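Halorhodopsin (Halobacterium salinarum, PDB 2JAF) is a light-driven chloride pump, a seven-helix retinal protein of the bacteriorhodopsin family that moves chloride inward across the archaeal membrane. Local coordinates at residues A[46-51]-A[65-70]; A[124-129]-A[190-195]; A[197-202]-A[243-248]. The protein carries 2 engineered substitutions. All coordinates share one frame; numbering follows the deposited sequence.

Contact 1 (A[46-51]-A[65-70]); sequences VFVYMG and ATLMIP
Phe47 and Leu67 are the closest pair here: Leu67 CD2 is 3.4 Å from Phe47 CB, so the leucine methyl presses on the root of the aromatic side chain and not on its ring. Leu67 CG lies beside its own backbone N, anti to the carbonyl carbon (chi1 -85°), and the branch ends in CD2 between two neighbours of the facing helix. The second is Val48, whose side chain crosses that of Leu67 at about a right angle, with Val48 CG2 3.7 Å from Leu67 CD2. The Phe47 ring leans past this methyl toward Pro70. The phenyl and pyrrolidine side chains cross obliquely, and the ring atom Phe47 CD2 stands 4.0 Å from Pro70 CG, with CE2 nearly as near. Thr66 contributes its main chain and its methyl near the same ring atom, while its OG1 is turned into its own helix, bonded to Ile62 O. Having no N-H, Pro70 cannot close the usual bond to Thr66 O, and helix 58-82 is kinked here. A polar tie runs nearby from Trp63 NE1 to Phe47 O, and Ala246 and Leu250 of helix 227-255 also pack on Phe47. With short axes 9.9 Å apart and 167° between their directions, this is the antiparallel pairing of the first two transmembrane helices in the microbial rhodopsin seven-helix bundle.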
ATOM      1  N   VAL A  46       9.411 -23.276 -13.234  1.00 39.35           N
ATOM      2  CA  VAL A  46       9.754 -24.386 -12.349  1.00 38.19           C
ATOM      3  C   VAL A  46       8.739 -24.510 -11.215  1.00 37.23           C
ATOM      4  O   VAL A  46       8.285 -25.607 -10.892  1.00 37.63           O
ATOM      5  CB  VAL A  46      11.165 -24.201 -11.739  1.00 37.33           C
ATOM      6  CG1 VAL A  46      11.399 -25.225 -10.633  1.00 37.18           C
ATOM      7  CG2 VAL A  46      12.221 -24.354 -12.824  1.00 36.32           C
ATOM      8  N   PHE A  47       8.375 -23.379 -10.621  1.00 36.71           N
ATOM      9  CA  PHE A  47       7.420 -23.375  -9.522  1.00 36.48           C
ATOM     10  C   PHE A  47       6.016 -23.796  -9.954  1.00 38.24           C
ATOM     11  O   PHE A  47       5.343 -24.544  -9.243  1.00 38.22           O
ATOM     12  CB  PHE A  47       7.369 -21.993  -8.862  1.00 34.74           C
ATOM     13  CG  PHE A  47       8.682 -21.553  -8.259  1.00 32.88           C
ATOM     14  CD1 PHE A  47       9.719 -22.464  -8.060  1.00 30.84           C
ATOM     15  CD2 PHE A  47       8.874 -20.229  -7.874  1.00 30.71           C
ATOM     16  CE1 PHE A  47      10.927 -22.061  -7.486  1.00 30.99           C
ATOM     17  CE2 PHE A  47      10.075 -19.815  -7.300  1.00 30.07           C
ATOM     18  CZ  PHE A  47      11.104 -20.733  -7.105  1.00 29.12           C
ATOM     19  N   VAL A  48       5.564 -23.308 -11.107  1.00 39.86           N
ATOM     20  CA  VAL A  48       4.238 -23.679 -11.596  1.00 41.48           C
ATOM     21  C   VAL A  48       4.202 -25.195 -11.717  1.00 42.34           C
ATOM     22  O   VAL A  48       3.240 -25.843 -11.306  1.00 43.46           O
ATOM     23  CB  VAL A  48       3.945 -23.057 -12.979  1.00 42.43           C
ATOM     24  CG1 VAL A  48       2.626 -23.600 -13.528  1.00 42.85           C
ATOM     25  CG2 VAL A  48       3.872 -21.544 -12.859  1.00 42.51           C
ATOM     26  N   TYR A  49       5.273 -25.749 -12.274  1.00 43.49           N
ATOM     27  CA  TYR A  49       5.411 -27.189 -12.454  1.00 44.83           C
ATOM     28  C   TYR A  49       5.378 -27.921 -11.112  1.00 44.85           C
ATOM     29  O   TYR A  49       4.590 -28.846 -10.919  1.00 45.07           O
ATOM     30  CB  TYR A  49       6.728 -27.484 -13.176  1.00 45.88           C
ATOM     31  CG  TYR A  49       7.077 -28.951 -13.276  1.00 48.67           C
ATOM     32  CD1 TYR A  49       6.286 -29.829 -14.015  1.00 49.90           C
ATOM     33  CD2 TYR A  49       8.206 -29.461 -12.636  1.00 50.13           C
ATOM     34  CE1 TYR A  49       6.611 -31.179 -14.114  1.00 51.59           C
ATOM     35  CE2 TYR A  49       8.540 -30.807 -12.726  1.00 51.74           C
ATOM     36  CZ  TYR A  49       7.740 -31.661 -13.468  1.00 52.88           C
ATOM     37  OH  TYR A  49       8.068 -32.996 -13.559  1.00 54.44           O
ATOM     38  N   MET A  50       6.236 -27.501 -10.189  1.00 44.58           N
ATOM     39  CA  MET A  50       6.312 -28.119  -8.869  1.00 44.29           C
ATOM     40  C   MET A  50       4.970 -28.148  -8.154  1.00 45.31           C
ATOM     41  O   MET A  50       4.750 -28.971  -7.269  1.00 46.37           O
ATOM     42  CB  MET A  50       7.338 -27.384  -8.000  1.00 42.09           C
ATOM     43  CG  MET A  50       8.781 -27.624  -8.411  1.00 40.11           C
ATOM     44  SD  MET A  50       9.937 -26.565  -7.517  1.00 36.16           S
ATOM     45  CE  MET A  50      10.023 -27.405  -5.916  1.00 37.70           C
ATOM     46  N   GLY A  51       4.075 -27.246  -8.531  1.00 47.46           N
ATOM     47  CA  GLY A  51       2.768 -27.203  -7.901  1.00 49.80           C
ATOM     48  C   GLY A  51       1.720 -27.999  -8.658  1.00 51.32           C
ATOM     49  O   GLY A  51       0.547 -27.999  -8.285  1.00 51.04           O
ATOM     50  N   ALA A  65       1.472 -17.772  -3.209  1.00 33.35           N
ATOM     51  CA  ALA A  65       2.238 -16.674  -2.639  1.00 34.29           C
ATOM     52  C   ALA A  65       3.685 -16.785  -3.101  1.00 34.27           C
ATOM     53  O   ALA A  65       4.346 -15.779  -3.377  1.00 35.02           O
ATOM     54  CB  ALA A  65       2.170 -16.724  -1.120  1.00 35.20           C
ATOM     55  N   THR A  66       4.171 -18.017  -3.195  1.00 33.05           N
ATOM     56  CA  THR A  66       5.543 -18.257  -3.620  1.00 33.42           C
ATOM     57  C   THR A  66       5.737 -17.949  -5.103  1.00 32.95           C
ATOM     58  O   THR A  66       6.764 -17.401  -5.497  1.00 31.70           O
ATOM     59  CB  THR A  66       5.958 -19.714  -3.339  1.00 34.15           C
ATOM     60  OG1 THR A  66       5.811 -19.984  -1.937  1.00 33.51           O
ATOM     61  CG2 THR A  66       7.408 -19.943  -3.735  1.00 33.96           C
ATOM     62  N   LEU A  67       4.743 -18.296  -5.917  1.00 32.37           N
ATOM     63  CA  LEU A  67       4.801 -18.046  -7.354  1.00 32.91           C
ATOM     64  C   LEU A  67       4.978 -16.569  -7.674  1.00 31.52           C
ATOM     65  O   LEU A  67       5.620 -16.203  -8.659  1.00 32.29           O
ATOM     66  CB  LEU A  67       3.519 -18.539  -8.035  1.00 34.76           C
ATOM     67  CG  LEU A  67       3.462 -20.014  -8.430  1.00 37.14           C
ATOM     68  CD1 LEU A  67       2.079 -20.346  -8.976  1.00 38.21           C
ATOM     69  CD2 LEU A  67       4.535 -20.296  -9.479  1.00 37.73           C
ATOM     70  N   MET A  68       4.400 -15.718  -6.841  1.00 29.99           N
ATOM     71  CA  MET A  68       4.482 -14.288  -7.077  1.00 29.31           C
ATOM     72  C   MET A  68       5.796 -13.627  -6.725  1.00 28.24           C
ATOM     73  O   MET A  68       6.048 -12.507  -7.154  1.00 27.54           O
ATOM     74  CB  MET A  68       3.356 -13.584  -6.355  1.00 30.02           C
ATOM     75  CG  MET A  68       2.037 -13.771  -7.060  1.00 33.79           C
ATOM     76  SD  MET A  68       0.882 -12.620  -6.403  1.00 33.41           S
ATOM     77  CE  MET A  68       0.257 -13.576  -5.035  1.00 32.97           C
ATOM     78  N   ILE A  69       6.629 -14.303  -5.944  1.00 25.89           N
ATOM     79  CA  ILE A  69       7.916 -13.725  -5.590  1.00 24.08           C
ATOM     80  C   ILE A  69       8.697 -13.462  -6.874  1.00 24.06           C
ATOM     81  O   ILE A  69       9.177 -12.350  -7.090  1.00 22.79           O
ATOM     82  CB  ILE A  69       8.700 -14.651  -4.630  1.00 24.85           C
ATOM     83  CG1 ILE A  69       7.989 -14.675  -3.273  1.00 24.74           C
ATOM     84  CG2 ILE A  69      10.144 -14.168  -4.484  1.00 23.79           C
ATOM     85  CD1 ILE A  69       8.494 -15.730  -2.305  1.00 26.06           C
ATOM     86  N   PRO A  70       8.821 -14.471  -7.758  1.00 24.72           N
ATOM     87  CA  PRO A  70       9.564 -14.207  -8.992  1.00 24.50           C
ATOM     88  C   PRO A  70       8.769 -13.345  -9.976  1.00 26.18           C
ATOM     89  O   PRO A  70       9.348 -12.694 -10.845  1.00 24.57           O
ATOM     90  CB  PRO A  70       9.858 -15.609  -9.526  1.00 25.72           C
ATOM     91  CG  PRO A  70       8.693 -16.414  -9.026  1.00 24.42           C
ATOM     92  CD  PRO A  70       8.538 -15.912  -7.613  1.00 23.69           C
TER

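Contact 2 (A[124-129]-A[190-195]); sequences GLLADV and AGTAEI
Two helix ends finished by Schellman motifs, one turning at Asp128 and the other at Gly191, meet through Leu126, Ala127, Ala190 and Thr192, where helix 106-127 ends and the chain starts helix 193-216. Thr192 sits at the N-cap position but makes no capping bond with its side chain; its hydroxyl turns chiefly to the end of helix 106-127. With OG1 between the backbone N and the carbonyl carbon (chi1 53°), Thr192 OG1 donates to Leu126 O at 3.1 Å. The donor stands above the carbonyl plane, 40° out of it, with a C=O...donor angle of 125°. A weak bond also joins this OG1 to Ala187 O. The threonine methyl, Thr192 CG2, rests 4.1 Å from Leu126 CD1. The other leucine methyl, Leu126 CD2, reaches Ile195 CG2 at 3.9 Å, the two side chains crossing at about a right angle. Ala190 CB packs 3.8 Å from Ala127 O and 4.0 Å from Asp128 CB. An alanine in place of Thr192 would probably leave Leu126 O without its hydroxyl partner and open a gap beside Leu126 CD1. The Asp128 carboxylate forms a salt bridge to Arg58, which also makes a weak hydrogen bond to Leu125 O; the positive charge probably offsets that of the acid at a helix end already negative in character. One hydroxyl bond onto a last-turn carbonyl, its donor well above the plane, backed by methyl contacts, thus ties the end of the third transmembrane helix to the start of the sixth.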
ATOM      1  N   GLY A 124       5.108 -16.546   6.680  1.00 31.11           N
ATOM      2  CA  GLY A 124       4.095 -16.436   7.714  1.00 31.27           C
ATOM      3  C   GLY A 124       3.036 -17.521   7.628  1.00 33.17           C
ATOM      4  O   GLY A 124       2.622 -18.074   8.649  1.00 33.26           O
ATOM      5  N   LEU A 125       2.586 -17.818   6.414  1.00 33.30           N
ATOM      6  CA  LEU A 125       1.585 -18.859   6.214  1.00 34.75           C
ATOM      7  C   LEU A 125       2.192 -20.198   6.627  1.00 34.97           C
ATOM      8  O   LEU A 125       1.578 -20.973   7.354  1.00 35.25           O
ATOM      9  CB  LEU A 125       1.150 -18.903   4.747  1.00 35.62           C
ATOM     10  CG  LEU A 125       0.391 -17.677   4.227  1.00 37.88           C
ATOM     11  CD1 LEU A 125       0.177 -17.785   2.728  1.00 38.30           C
ATOM     12  CD2 LEU A 125      -0.945 -17.569   4.952  1.00 38.50           C
ATOM     13  N   LEU A 126       3.413 -20.457   6.173  1.00 35.52           N
ATOM     14  CA  LEU A 126       4.098 -21.698   6.510  1.00 35.26           C
ATOM     15  C   LEU A 126       4.171 -21.880   8.020  1.00 36.17           C
ATOM     16  O   LEU A 126       3.925 -22.970   8.538  1.00 35.56           O
ATOM     17  CB  LEU A 126       5.513 -21.694   5.926  1.00 36.46           C
ATOM     18  CG  LEU A 126       6.379 -22.922   6.208  1.00 37.96           C
ATOM     19  CD1 LEU A 126       5.744 -24.159   5.589  1.00 38.37           C
ATOM     20  CD2 LEU A 126       7.770 -22.701   5.642  1.00 39.31           C
ATOM     21  N   ALA A 127       4.504 -20.802   8.724  1.00 35.35           N
ATOM     22  CA  ALA A 127       4.619 -20.838  10.176  1.00 35.55           C
ATOM     23  C   ALA A 127       3.267 -20.675  10.865  1.00 36.53           C
ATOM     24  O   ALA A 127       3.169 -20.791  12.083  1.00 35.86           O
ATOM     25  CB  ALA A 127       5.576 -19.751  10.645  1.00 35.36           C
ATOM     26  N   ASP A 128       2.229 -20.399  10.081  1.00 38.33           N
ATOM     27  CA  ASP A 128       0.880 -20.226  10.616  1.00 40.84           C
ATOM     28  C   ASP A 128       0.867 -19.271  11.811  1.00 41.45           C
ATOM     29  O   ASP A 128       0.418 -19.624  12.903  1.00 41.09           O
ATOM     30  CB  ASP A 128       0.315 -21.588  11.032  1.00 43.06           C
ATOM     31  CG  ASP A 128      -1.161 -21.528  11.365  1.00 45.30           C
ATOM     32  OD1 ASP A 128      -1.933 -21.013  10.528  1.00 45.97           O
ATOM     33  OD2 ASP A 128      -1.546 -21.998  12.456  1.00 47.52           O
ATOM     34  N   VAL A 129       1.355 -18.054  11.588  1.00 41.14           N
ATOM     35  CA  VAL A 129       1.423 -17.044  12.638  1.00 41.82           C
ATOM     36  C   VAL A 129       0.110 -16.284  12.783  1.00 43.27           C
ATOM     37  O   VAL A 129      -0.792 -16.423  11.962  1.00 43.18           O
ATOM     38  CB  VAL A 129       2.546 -16.024  12.344  1.00 41.30           C
ATOM     39  CG1 VAL A 129       3.874 -16.749  12.162  1.00 40.87           C
ATOM     40  CG2 VAL A 129       2.206 -15.220  11.098  1.00 40.54           C
ATOM     41  N   ALA A 190       2.964 -25.330  14.890  1.00 41.87           N
ATOM     42  CA  ALA A 190       2.432 -25.677  13.579  1.00 39.78           C
ATOM     43  C   ALA A 190       3.136 -26.896  12.988  1.00 38.51           C
ATOM     44  O   ALA A 190       2.750 -27.389  11.930  1.00 39.96           O
ATOM     45  CB  ALA A 190       2.566 -24.487  12.636  1.00 39.93           C
ATOM     46  N   GLY A 191       4.166 -27.372  13.675  1.00 37.98           N
ATOM     47  CA  GLY A 191       4.908 -28.527  13.204  1.00 36.86           C
ATOM     48  C   GLY A 191       5.811 -28.225  12.021  1.00 35.91           C
ATOM     49  O   GLY A 191       6.193 -29.131  11.285  1.00 34.99           O
ATOM     50  N   THR A 192       6.152 -26.951  11.836  1.00 34.76           N
ATOM     51  CA  THR A 192       7.013 -26.541  10.725  1.00 33.25           C
ATOM     52  C   THR A 192       8.309 -25.881  11.200  1.00 33.59           C
ATOM     53  O   THR A 192       8.945 -25.130  10.452  1.00 31.41           O
ATOM     54  CB  THR A 192       6.284 -25.549   9.797  1.00 32.61           C
ATOM     55  OG1 THR A 192       5.765 -24.464  10.576  1.00 31.11           O
ATOM     56  CG2 THR A 192       5.148 -26.236   9.059  1.00 33.70           C
ATOM     57  N   ALA A 193       8.700 -26.171  12.438  1.00 33.55           N
ATOM     58  CA  ALA A 193       9.909 -25.599  13.032  1.00 33.36           C
ATOM     59  C   ALA A 193      11.204 -25.892  12.274  1.00 33.23           C
ATOM     60  O   ALA A 193      12.077 -25.026  12.174  1.00 32.43           O
ATOM     61  CB  ALA A 193      10.043 -26.067  14.471  1.00 32.26           C
ATOM     62  N   GLU A 194      11.331 -27.108  11.752  1.00 32.43           N
ATOM     63  CA  GLU A 194      12.527 -27.518  11.014  1.00 32.52           C
ATOM     64  C   GLU A 194      12.768 -26.697   9.749  1.00 30.09           C
ATOM     65  O   GLU A 194      13.865 -26.176   9.540  1.00 28.30           O
ATOM     66  CB  GLU A 194      12.431 -29.003  10.644  1.00 35.96           C
ATOM     67  CG  GLU A 194      11.298 -29.334   9.672  1.00 40.65           C
ATOM     68  CD  GLU A 194       9.940 -28.834  10.149  1.00 43.91           C
ATOM     69  OE1 GLU A 194       9.417 -29.364  11.155  1.00 43.91           O
ATOM     70  OE2 GLU A 194       9.398 -27.900   9.518  1.00 46.05           O
ATOM     71  N   ILE A 195      11.750 -26.588   8.900  1.00 27.41           N
ATOM     72  CA  ILE A 195      11.886 -25.822   7.666  1.00 26.70           C
ATOM     73  C   ILE A 195      11.952 -24.320   7.967  1.00 25.12           C
ATOM     74  O   ILE A 195      12.669 -23.572   7.300  1.00 24.92           O
ATOM     75  CB  ILE A 195      10.718 -26.119   6.692  1.00 24.41           C
ATOM     76  CG1 ILE A 195      10.879 -25.292   5.414  1.00 25.93           C
ATOM     77  CG2 ILE A 195       9.387 -25.848   7.372  1.00 26.49           C
ATOM     78  CD1 ILE A 195      12.174 -25.579   4.656  1.00 26.78           C
TER

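Contact 3 (A[197-202]-A[243-248]); sequences DTLRVL and YVFAFI
Phe245 and Ile248, three residues apart in 243-248, carry the contact with Leu199 and Leu202, which are likewise three apart. At the start of the segment Tyr243 turns to other helices, its hydroxyl hydrogen-bonded to Ser73 OG and its side chain packed on Asn36, Ala40 and Tyr77. Phe245 follows as the first residue to pack across. Its CG is anti to the backbone N (chi1 171°), and the ring reaches helix 193-216, crossing the Leu199 side chain at about a right angle. Leu199 CD2 lies 3.9 Å from Phe245 CE2, approaching obliquely. At the ring edge, Leu199 O lies in the ring plane, 3.9 Å from Phe245 CE2. Leu202 CB comes to the same edge, 4.4 Å from Phe245 CD2. Ile119 of helix 106-127 also touches this phenyl group, which stands about 8 Å from the bound retinal. The helices run antiparallel at 175° between short axes 10.9 Å apart, the pairing of the sixth and seventh transmembrane helices in the microbial rhodopsin fold. Ala246 points away from helix 193-216, toward helices 27-50 and 58-82, and Phe247 lies against Met50. Ile248, held to the turn before by its backbone bond to Val244 O, brings two methyls across. Its CG2, anti to the backbone N, lies 3.9 Å from Leu199 CD2, the two side chains sliding past each other in opposite directions. Its CD1 meets Leu202 CD1 at 3.7 Å, the two side chains tip to tip.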
ATOM      1  N   ASP A 197      13.256 -22.871  10.621  1.00 24.00           N
ATOM      2  CA  ASP A 197      14.602 -22.573  11.108  1.00 26.21           C
ATOM      3  C   ASP A 197      15.608 -22.470   9.960  1.00 25.16           C
ATOM      4  O   ASP A 197      16.518 -21.639   9.992  1.00 24.56           O
ATOM      5  CB  ASP A 197      15.061 -23.633  12.117  1.00 28.41           C
ATOM      6  CG  ASP A 197      14.336 -23.526  13.451  1.00 32.80           C
ATOM      7  OD1 ASP A 197      13.794 -22.444  13.761  1.00 34.20           O
ATOM      8  OD2 ASP A 197      14.320 -24.521  14.205  1.00 37.06           O
ATOM      9  N   THR A 198      15.447 -23.320   8.949  1.00 24.11           N
ATOM     10  CA  THR A 198      16.325 -23.284   7.786  1.00 23.93           C
ATOM     11  C   THR A 198      16.093 -21.986   7.016  1.00 23.21           C
ATOM     12  O   THR A 198      17.037 -21.266   6.676  1.00 20.15           O
ATOM     13  CB  THR A 198      16.039 -24.472   6.844  1.00 26.83           C
ATOM     14  OG1 THR A 198      16.466 -25.686   7.468  1.00 28.42           O
ATOM     15  CG2 THR A 198      16.768 -24.301   5.516  1.00 26.86           C
ATOM     16  N   LEU A 199      14.826 -21.690   6.748  1.00 21.31           N
ATOM     17  CA  LEU A 199      14.469 -20.492   5.992  1.00 21.43           C
ATOM     18  C   LEU A 199      14.797 -19.211   6.741  1.00 21.75           C
ATOM     19  O   LEU A 199      15.112 -18.188   6.127  1.00 20.72           O
ATOM     20  CB  LEU A 199      12.978 -20.526   5.630  1.00 20.58           C
ATOM     21  CG  LEU A 199      12.562 -21.678   4.703  1.00 22.80           C
ATOM     22  CD1 LEU A 199      11.062 -21.626   4.455  1.00 24.32           C
ATOM     23  CD2 LEU A 199      13.321 -21.584   3.382  1.00 22.52           C
ATOM     24  N   ARG A 200      14.723 -19.262   8.068  1.00 20.42           N
ATOM     25  CA  ARG A 200      15.020 -18.096   8.887  1.00 21.66           C
ATOM     26  C   ARG A 200      16.485 -17.687   8.747  1.00 21.19           C
ATOM     27  O   ARG A 200      16.797 -16.502   8.677  1.00 21.09           O
ATOM     28  CB  ARG A 200      14.694 -18.390  10.354  1.00 22.93           C
ATOM     29  CG  ARG A 200      15.031 -17.265  11.307  1.00 24.18           C
ATOM     30  CD  ARG A 200      14.488 -17.554  12.698  1.00 26.26           C
ATOM     31  NE  ARG A 200      15.122 -18.707  13.332  1.00 24.89           N
ATOM     32  CZ  ARG A 200      14.896 -19.072  14.588  1.00 24.10           C
ATOM     33  NH1 ARG A 200      14.046 -18.378  15.335  1.00 23.82           N
ATOM     34  NH2 ARG A 200      15.539 -20.102  15.114  1.00 27.83           N
ATOM     35  N   VAL A 201      17.378 -18.668   8.705  1.00 21.68           N
ATOM     36  CA  VAL A 201      18.800 -18.378   8.560  1.00 21.35           C
ATOM     37  C   VAL A 201      19.037 -17.712   7.213  1.00 21.68           C
ATOM     38  O   VAL A 201      19.791 -16.742   7.113  1.00 22.97           O
ATOM     39  CB  VAL A 201      19.657 -19.669   8.642  1.00 22.68           C
ATOM     40  CG1 VAL A 201      21.126 -19.337   8.387  1.00 22.34           C
ATOM     41  CG2 VAL A 201      19.482 -20.323  10.024  1.00 21.26           C
ATOM     42  N   LEU A 202      18.384 -18.228   6.174  1.00 21.02           N
ATOM     43  CA  LEU A 202      18.538 -17.666   4.840  1.00 20.80           C
ATOM     44  C   LEU A 202      18.077 -16.217   4.781  1.00 23.17           C
ATOM     45  O   LEU A 202      18.741 -15.377   4.171  1.00 22.29           O
ATOM     46  CB  LEU A 202      17.766 -18.496   3.809  1.00 23.88           C
ATOM     47  CG  LEU A 202      18.338 -19.882   3.508  1.00 26.20           C
ATOM     48  CD1 LEU A 202      17.496 -20.557   2.427  1.00 29.11           C
ATOM     49  CD2 LEU A 202      19.783 -19.755   3.061  1.00 29.81           C
ATOM     50  N   TYR A 243      14.707 -16.569  -5.572  1.00 21.57           N
ATOM     51  CA  TYR A 243      14.550 -17.801  -6.330  1.00 22.14           C
ATOM     52  C   TYR A 243      14.933 -19.059  -5.563  1.00 22.75           C
ATOM     53  O   TYR A 243      14.119 -19.978  -5.459  1.00 23.81           O
ATOM     54  CB  TYR A 243      15.320 -17.720  -7.658  1.00 20.79           C
ATOM     55  CG  TYR A 243      15.183 -16.385  -8.375  1.00 20.23           C
ATOM     56  CD1 TYR A 243      14.003 -15.643  -8.300  1.00 24.10           C
ATOM     57  CD2 TYR A 243      16.260 -15.839  -9.074  1.00 21.34           C
ATOM     58  CE1 TYR A 243      13.902 -14.375  -8.889  1.00 23.60           C
ATOM     59  CE2 TYR A 243      16.173 -14.579  -9.668  1.00 24.14           C
ATOM     60  CZ  TYR A 243      14.996 -13.851  -9.566  1.00 24.16           C
ATOM     61  OH  TYR A 243      14.938 -12.578 -10.083  1.00 24.82           O
ATOM     62  N   VAL A 244      16.152 -19.109  -5.027  1.00 22.63           N
ATOM     63  CA  VAL A 244      16.585 -20.287  -4.281  1.00 22.01           C
ATOM     64  C   VAL A 244      15.733 -20.437  -3.030  1.00 21.65           C
ATOM     65  O   VAL A 244      15.281 -21.539  -2.704  1.00 22.92           O
ATOM     66  CB  VAL A 244      18.098 -20.205  -3.902  1.00 23.16           C
ATOM     67  CG1 VAL A 244      18.477 -21.357  -2.969  1.00 25.83           C
ATOM     68  CG2 VAL A 244      18.947 -20.288  -5.163  1.00 20.77           C
ATOM     69  N   PHE A 245      15.486 -19.323  -2.345  1.00 20.53           N
ATOM     70  CA  PHE A 245      14.668 -19.333  -1.140  1.00 21.99           C
ATOM     71  C   PHE A 245      13.295 -19.929  -1.433  1.00 23.46           C
ATOM     72  O   PHE A 245      12.815 -20.801  -0.699  1.00 24.24           O
ATOM     73  CB  PHE A 245      14.511 -17.903  -0.602  1.00 25.21           C
ATOM     74  CG  PHE A 245      13.510 -17.774   0.512  1.00 25.82           C
ATOM     75  CD1 PHE A 245      12.159 -17.583   0.236  1.00 27.39           C
ATOM     76  CD2 PHE A 245      13.916 -17.849   1.839  1.00 27.50           C
ATOM     77  CE1 PHE A 245      11.226 -17.466   1.269  1.00 29.19           C
ATOM     78  CE2 PHE A 245      12.992 -17.733   2.876  1.00 27.96           C
ATOM     79  CZ  PHE A 245      11.647 -17.542   2.590  1.00 27.24           C
ATOM     80  N   ALA A 246      12.665 -19.454  -2.505  1.00 21.90           N
ATOM     81  CA  ALA A 246      11.337 -19.935  -2.894  1.00 22.23           C
ATOM     82  C   ALA A 246      11.372 -21.411  -3.267  1.00 22.92           C
ATOM     83  O   ALA A 246      10.438 -22.155  -2.965  1.00 24.11           O
ATOM     84  CB  ALA A 246      10.800 -19.113  -4.065  1.00 24.24           C
ATOM     85  N   PHE A 247      12.448 -21.837  -3.920  1.00 22.05           N
ATOM     86  CA  PHE A 247      12.583 -23.238  -4.314  1.00 24.87           C
ATOM     87  C   PHE A 247      12.607 -24.147  -3.087  1.00 24.21           C
ATOM     88  O   PHE A 247      11.907 -25.158  -3.029  1.00 25.76           O
ATOM     89  CB  PHE A 247      13.869 -23.454  -5.114  1.00 25.97           C
ATOM     90  CG  PHE A 247      14.118 -24.897  -5.464  1.00 29.93           C
ATOM     91  CD1 PHE A 247      13.339 -25.535  -6.426  1.00 31.48           C
ATOM     92  CD2 PHE A 247      15.091 -25.631  -4.793  1.00 31.77           C
ATOM     93  CE1 PHE A 247      13.525 -26.889  -6.716  1.00 31.82           C
ATOM     94  CE2 PHE A 247      15.286 -26.985  -5.075  1.00 32.54           C
ATOM     95  CZ  PHE A 247      14.500 -27.615  -6.039  1.00 33.05           C
ATOM     96  N   ILE A 248      13.432 -23.784  -2.111  1.00 23.91           N
ATOM     97  CA  ILE A 248      13.561 -24.566  -0.884  1.00 23.54           C
ATOM     98  C   ILE A 248      12.240 -24.634  -0.133  1.00 25.32           C
ATOM     99  O   ILE A 248      11.841 -25.703   0.344  1.00 23.28           O
ATOM    100  CB  ILE A 248      14.643 -23.958   0.032  1.00 24.27           C
ATOM    101  CG1 ILE A 248      16.013 -24.096  -0.639  1.00 26.15           C
ATOM    102  CG2 ILE A 248      14.620 -24.642   1.406  1.00 23.96           C
ATOM    103  CD1 ILE A 248      17.137 -23.375   0.084  1.00 27.93           C
TER

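In the fold
The contacts come in series along the chain: contact 1 joins helices 27-50 and 58-82, contact 2 helices 106-127 and 193-216, contact 3 helices 193-216 and 227-255. Contacts 2 and 3 share helix 193-216, with centres 13 Å apart, and touch where Leu126 CD2 packs 3.7 Å from Leu199 CD1. Contact 3 also meets contact 1, 14 Å away between centres, through Ala246 against Phe47 and Thr66. Contacts 1 and 2, 19 Å apart between centres, do not touch. Helix 227-255 therefore bridges the first two helices to the sixth, closing the bundle that encloses retinal in this pump.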